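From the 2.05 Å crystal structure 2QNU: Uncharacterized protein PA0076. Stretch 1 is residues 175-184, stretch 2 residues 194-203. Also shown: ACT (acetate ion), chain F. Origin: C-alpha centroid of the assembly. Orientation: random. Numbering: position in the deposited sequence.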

ATOM      1  N   HIS B 175      -5.145  -0.018  -0.323  1.00 36.93           N
ATOM      2  CA  HIS B 175      -4.851   1.289   0.221  1.00 35.26           C
ATOM      3  C   HIS B 175      -3.738   1.983  -0.570  1.00 35.20           C
ATOM      4  O   HIS B 175      -3.790   3.221  -0.787  1.00 34.61           O
ATOM      5  CB  HIS B 175      -4.512   1.251   1.738  1.00 35.62           C
ATOM      6  CG  HIS B 175      -4.319   2.616   2.317  1.00 36.88           C
ATOM      7  ND1 HIS B 175      -3.068   3.212   2.415  1.00 38.61           N
ATOM      8  CD2 HIS B 175      -5.211   3.547   2.719  1.00 39.41           C
ATOM      9  CE1 HIS B 175      -3.209   4.450   2.866  1.00 38.01           C
ATOM     10  NE2 HIS B 175      -4.493   4.668   3.077  1.00 42.09           N
ATOM     11  N   ALA B 176      -2.698   1.249  -0.994  1.00 34.46           N
ATOM     12  CA  ALA B 176      -1.641   1.916  -1.731  1.00 34.28           C
ATOM     13  C   ALA B 176      -2.115   2.494  -3.059  1.00 34.47           C
ATOM     14  O   ALA B 176      -1.451   3.412  -3.648  1.00 35.83           O
ATOM     15  CB  ALA B 176      -0.408   0.998  -1.909  1.00 35.51           C
ATOM     16  N   CYS B 177      -3.226   2.003  -3.565  1.00 32.22           N
ATOM     17  CA  CYS B 177      -3.812   2.514  -4.800  1.00 34.64           C
ATOM     18  C   CYS B 177      -4.670   3.770  -4.723  1.00 36.22           C
ATOM     19  O   CYS B 177      -4.876   4.457  -5.736  1.00 37.81           O
ATOM     20  CB  CYS B 177      -4.656   1.410  -5.489  1.00 34.35           C
ATOM     21  SG  CYS B 177      -3.591   0.036  -5.988  1.00 38.29           S
ATOM     22  N   ASP B 178      -5.163   4.100  -3.545  1.00 37.87           N
ATOM     23  CA  ASP B 178      -6.069   5.203  -3.389  1.00 37.99           C
ATOM     24  C   ASP B 178      -5.387   6.509  -3.683  1.00 38.38           C
ATOM     25  O   ASP B 178      -4.232   6.746  -3.256  1.00 38.22           O
ATOM     26  CB  ASP B 178      -6.631   5.199  -1.988  1.00 39.93           C
ATOM     27  CG  ASP B 178      -7.496   3.957  -1.716  1.00 43.88           C
ATOM     28  OD1 ASP B 178      -8.040   3.346  -2.669  1.00 50.01           O
ATOM     29  OD2 ASP B 178      -7.625   3.577  -0.557  1.00 49.89           O
ATOM     30  N   GLY B 179      -6.100   7.373  -4.395  1.00 37.65           N
ATOM     31  CA  GLY B 179      -5.507   8.653  -4.772  1.00 38.74           C
ATOM     32  C   GLY B 179      -4.306   8.556  -5.745  1.00 37.48           C
ATOM     33  O   GLY B 179      -3.567   9.506  -5.894  1.00 36.78           O
ATOM     34  N   ALA B 180      -4.099   7.424  -6.374  1.00 36.73           N
ATOM     35  CA  ALA B 180      -2.812   7.173  -7.077  1.00 37.29           C
ATOM     36  C   ALA B 180      -2.995   6.626  -8.467  1.00 37.16           C
ATOM     37  O   ALA B 180      -4.069   6.080  -8.795  1.00 34.59           O
ATOM     38  CB  ALA B 180      -1.936   6.185  -6.280  1.00 38.16           C
ATOM     39  N   SER B 181      -1.914   6.727  -9.274  1.00 36.40           N
ATOM     40  CA  SER B 181      -1.854   5.994 -10.531  1.00 35.00           C
ATOM     41  C   SER B 181      -0.597   5.102 -10.508  1.00 35.48           C
ATOM     42  O   SER B 181       0.500   5.551 -10.049  1.00 36.38           O
ATOM     43  CB  SER B 181      -1.886   6.980 -11.687  1.00 35.06           C
ATOM     44  OG  SER B 181      -0.760   7.825 -11.657  1.00 31.77           O
ATOM     45  N   HIS B 182      -0.785   3.839 -10.898  1.00 33.14           N
ATOM     46  CA  HIS B 182       0.274   2.858 -11.027  1.00 33.64           C
ATOM     47  C   HIS B 182       0.434   2.530 -12.532  1.00 32.27           C
ATOM     48  O   HIS B 182      -0.546   2.447 -13.283  1.00 33.28           O
ATOM     49  CB  HIS B 182      -0.035   1.574 -10.256  1.00 33.65           C
ATOM     50  CG  HIS B 182       0.152   1.695  -8.764  1.00 31.19           C
ATOM     51  ND1 HIS B 182      -0.827   2.156  -7.918  1.00 35.64           N
ATOM     52  CD2 HIS B 182       1.242   1.469  -7.995  1.00 33.63           C
ATOM     53  CE1 HIS B 182      -0.350   2.198  -6.684  1.00 34.82           C
ATOM     54  NE2 HIS B 182       0.904   1.762  -6.698  1.00 36.10           N
ATOM     55  N   TRP B 183       1.673   2.334 -12.924  1.00 32.11           N
ATOM     56  CA  TRP B 183       2.065   2.168 -14.330  1.00 33.85           C
ATOM     57  C   TRP B 183       3.151   1.128 -14.310  1.00 34.16           C
ATOM     58  O   TRP B 183       4.089   1.245 -13.484  1.00 34.84           O
ATOM     59  CB  TRP B 183       2.635   3.467 -14.833  1.00 33.82           C
ATOM     60  CG  TRP B 183       1.759   4.612 -14.617  1.00 35.24           C
ATOM     61  CD1 TRP B 183       1.704   5.416 -13.463  1.00 33.99           C
ATOM     62  CD2 TRP B 183       0.828   5.165 -15.530  1.00 34.65           C
ATOM     63  NE1 TRP B 183       0.774   6.408 -13.640  1.00 33.74           N
ATOM     64  CE2 TRP B 183       0.212   6.278 -14.883  1.00 35.02           C
ATOM     65  CE3 TRP B 183       0.431   4.833 -16.849  1.00 35.82           C
ATOM     66  CZ2 TRP B 183      -0.770   7.036 -15.494  1.00 36.65           C
ATOM     67  CZ3 TRP B 183      -0.547   5.577 -17.450  1.00 33.34           C
ATOM     68  CH2 TRP B 183      -1.120   6.695 -16.799  1.00 36.53           C
ATOM     69  N   TRP B 184       2.980   0.050 -15.087  1.00 35.04           N
ATOM     70  CA  TRP B 184       3.968  -1.026 -15.074  1.00 33.96           C
ATOM     71  C   TRP B 184       4.004  -1.730 -16.429  1.00 35.45           C
ATOM     72  O   TRP B 184       3.141  -1.510 -17.265  1.00 36.24           O
ATOM     73  CB  TRP B 184       3.721  -2.022 -13.967  1.00 34.00           C
ATOM     74  CG  TRP B 184       2.516  -2.909 -14.153  1.00 31.73           C
ATOM     75  CD1 TRP B 184       2.528  -4.180 -14.550  1.00 33.50           C
ATOM     76  CD2 TRP B 184       1.141  -2.568 -13.902  1.00 30.44           C
ATOM     77  NE1 TRP B 184       1.228  -4.689 -14.603  1.00 32.50           N
ATOM     78  CE2 TRP B 184       0.369  -3.691 -14.218  1.00 31.69           C
ATOM     79  CE3 TRP B 184       0.485  -1.408 -13.461  1.00 35.47           C
ATOM     80  CZ2 TRP B 184      -0.982  -3.694 -14.099  1.00 33.76           C
ATOM     81  CZ3 TRP B 184      -0.870  -1.424 -13.346  1.00 33.79           C
ATOM     82  CH2 TRP B 184      -1.596  -2.547 -13.672  1.00 34.57           C
TER
HETATM   83  C   ACT F 227       3.713   1.199  -5.230  1.00 36.38           C
HETATM   84  O   ACT F 227       3.934   1.374  -6.479  1.00 36.30           O
HETATM   85  OXT ACT F 227       2.526   1.368  -4.754  1.00 37.04           O
HETATM   86  CH3 ACT F 227       4.831   0.845  -4.372  1.00 34.36           C
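Stretch 2 194-203: GLMRYQGLPP

In adjacent antiparallel strands, paired backbone bonds set out the register and the side-chain contacts follow it; the two stretches of PA0076 illustrate this well. W183 and M196 form one hydrogen-bonded pair (M196 N to W183 O 2.7 Å, W183 N to M196 O 2.9 Å), and S181 and Y198 the next (S181 N to Y198 O and Y198 N to S181 O, both 2.9 Å). Past the strand, S181 OG donates to G200 O (2.7 Å), while G200 N donates to G179 O (2.8 Å) in the type II turn from C177 to A180. R197, extended through chi3 with chi4 at -72°, reaches back to A176, where R197 NE and NH2 both donate to A176 O (3.0 and 3.1 Å). H182 NE2 separately donates to acetate OXT (2.6 Å).

Strand 194-199 runs against strand 180-184 at 160°, the axes approaching to 4.6 Å. Between and beyond the bonded pairs lie the non-hydrogen-bonded pairs H182–R197, W184–L195 and A180–Q199, with CA–CA distances of 4.6, 4.3 and 4.6 Å.

R197 CG lies over one face of the H182 ring, 4.1 Å from the centroid. W183 packs on the face it shares with S181, M196 and Y198, its CZ2 3.6 Å from P202 CD and its CD1 4.1 Å from Y198 CD1.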

ATOM      1  N   GLY B 194       9.347  -2.789 -14.655  1.00 37.27           N
ATOM      2  CA  GLY B 194       9.149  -2.395 -13.277  1.00 38.21           C
ATOM      3  C   GLY B 194       7.807  -1.725 -13.095  1.00 37.38           C
ATOM      4  O   GLY B 194       6.973  -1.676 -14.017  1.00 36.79           O
ATOM      5  N   LEU B 195       7.649  -1.166 -11.911  1.00 36.26           N
ATOM      6  CA  LEU B 195       6.393  -0.550 -11.496  1.00 37.03           C
ATOM      7  C   LEU B 195       6.676   0.916 -11.052  1.00 36.95           C
ATOM      8  O   LEU B 195       7.629   1.180 -10.319  1.00 36.10           O
ATOM      9  CB  LEU B 195       5.865  -1.351 -10.319  1.00 37.10           C
ATOM     10  CG  LEU B 195       4.653  -0.795  -9.509  1.00 36.44           C
ATOM     11  CD1 LEU B 195       3.448  -0.805 -10.373  1.00 32.77           C
ATOM     12  CD2 LEU B 195       4.379  -1.668  -8.244  1.00 36.05           C
HETATM   13  N   MSE B 196       5.822   1.823 -11.489  1.00 38.12           N
HETATM   14  CA  MSE B 196       5.880   3.250 -11.158  1.00 40.93           C
HETATM   15  C   MSE B 196       4.598   3.694 -10.464  1.00 38.91           C
HETATM   16  O   MSE B 196       3.507   3.267 -10.846  1.00 36.48           O
HETATM   17  CB  MSE B 196       6.000   4.045 -12.466  1.00 40.30           C
HETATM   18  CG  MSE B 196       7.272   3.699 -13.312  1.00 45.08           C
HETATM   19 SE   MSE B 196       6.929   4.541 -15.139  1.00 62.52          SE
HETATM   20  CE  MSE B 196       7.638   6.285 -14.770  1.00 54.51           C
ATOM     21  N   ARG B 197       4.724   4.553  -9.430  1.00 38.29           N
ATOM     22  CA  ARG B 197       3.555   5.137  -8.729  1.00 37.82           C
ATOM     23  C   ARG B 197       3.653   6.637  -8.671  1.00 35.71           C
ATOM     24  O   ARG B 197       4.696   7.155  -8.265  1.00 34.75           O
ATOM     25  CB  ARG B 197       3.534   4.657  -7.283  1.00 38.42           C
ATOM     26  CG  ARG B 197       2.362   5.179  -6.459  1.00 37.91           C
ATOM     27  CD  ARG B 197       2.430   4.661  -5.009  1.00 41.65           C
ATOM     28  NE  ARG B 197       1.161   4.848  -4.235  1.00 43.29           N
ATOM     29  CZ  ARG B 197       0.765   6.049  -3.831  1.00 46.31           C
ATOM     30  NH1 ARG B 197       1.513   7.115  -4.098  1.00 46.64           N
ATOM     31  NH2 ARG B 197      -0.359   6.221  -3.154  1.00 43.35           N
ATOM     32  N   TYR B 198       2.616   7.326  -9.112  1.00 35.34           N
ATOM     33  CA  TYR B 198       2.418   8.723  -8.815  1.00 37.39           C
ATOM     34  C   TYR B 198       1.230   8.911  -7.851  1.00 38.40           C
ATOM     35  O   TYR B 198       0.205   8.202  -7.913  1.00 35.40           O
ATOM     36  CB  TYR B 198       2.197   9.554 -10.087  1.00 36.84           C
ATOM     37  CG  TYR B 198       3.426   9.627 -10.995  1.00 37.76           C
ATOM     38  CD1 TYR B 198       3.666   8.647 -11.942  1.00 39.08           C
ATOM     39  CD2 TYR B 198       4.345  10.686 -10.902  1.00 37.64           C
ATOM     40  CE1 TYR B 198       4.796   8.690 -12.847  1.00 37.57           C
ATOM     41  CE2 TYR B 198       5.501  10.741 -11.769  1.00 38.12           C
ATOM     42  CZ  TYR B 198       5.711   9.751 -12.730  1.00 39.89           C
ATOM     43  OH  TYR B 198       6.815   9.807 -13.561  1.00 41.77           O
ATOM     44  N   GLN B 199       1.423   9.880  -6.945  1.00 39.22           N
ATOM     45  CA  GLN B 199       0.338  10.455  -6.168  1.00 41.50           C
ATOM     46  C   GLN B 199      -0.479  11.267  -7.150  1.00 41.98           C
ATOM     47  O   GLN B 199      -0.028  12.277  -7.639  1.00 45.31           O
ATOM     48  CB  GLN B 199       0.913  11.367  -5.055  1.00 42.05           C
ATOM     49  CG  GLN B 199      -0.052  11.608  -3.921  1.00 45.62           C
ATOM     50  CD  GLN B 199      -0.329  10.366  -3.066  1.00 50.78           C
ATOM     51  OE1 GLN B 199       0.558   9.531  -2.828  1.00 52.48           O
ATOM     52  NE2 GLN B 199      -1.572  10.270  -2.560  1.00 55.34           N
ATOM     53  N   GLY B 200      -1.667  10.846  -7.480  1.00 41.25           N
ATOM     54  CA  GLY B 200      -2.382  11.489  -8.553  1.00 41.20           C
ATOM     55  C   GLY B 200      -1.920  11.037  -9.926  1.00 40.47           C
ATOM     56  O   GLY B 200      -1.257   9.994 -10.043  1.00 40.35           O
ATOM     57  N   LEU B 201      -2.290  11.818 -10.949  1.00 39.90           N
ATOM     58  CA  LEU B 201      -1.815  11.600 -12.335  1.00 40.29           C
ATOM     59  C   LEU B 201      -0.429  12.105 -12.419  1.00 40.36           C
ATOM     60  O   LEU B 201      -0.101  13.059 -11.728  1.00 39.44           O
ATOM     61  CB  LEU B 201      -2.639  12.362 -13.365  1.00 40.58           C
ATOM     62  CG  LEU B 201      -4.120  11.971 -13.451  1.00 39.69           C
ATOM     63  CD1 LEU B 201      -4.925  12.896 -14.325  1.00 38.11           C
ATOM     64  CD2 LEU B 201      -4.254  10.569 -13.861  1.00 41.29           C
ATOM     65  N   PRO B 202       0.388  11.482 -13.297  1.00 40.12           N
ATOM     66  CA  PRO B 202       1.711  12.060 -13.552  1.00 38.92           C
ATOM     67  C   PRO B 202       1.580  13.540 -13.968  1.00 37.90           C
ATOM     68  O   PRO B 202       0.749  13.907 -14.774  1.00 35.51           O
ATOM     69  CB  PRO B 202       2.276  11.187 -14.655  1.00 39.52           C
ATOM     70  CG  PRO B 202       1.447   9.911 -14.592  1.00 40.64           C
ATOM     71  CD  PRO B 202       0.132  10.249 -14.064  1.00 38.53           C
ATOM     72  N   PRO B 203       2.357  14.403 -13.334  1.00 37.69           N
ATOM     73  CA  PRO B 203       2.405  15.777 -13.831  1.00 38.00           C
ATOM     74  C   PRO B 203       2.948  15.816 -15.272  1.00 37.61           C
ATOM     75  O   PRO B 203       3.777  14.961 -15.652  1.00 36.25           O
ATOM     76  CB  PRO B 203       3.339  16.497 -12.866  1.00 37.11           C
ATOM     77  CG  PRO B 203       4.038  15.502 -12.155  1.00 39.82           C
ATOM     78  CD  PRO B 203       3.233  14.183 -12.174  1.00 38.11           C
TER
HETATM   79  O   HOH W   1      -2.389   5.592  -1.354  1.00 37.87           O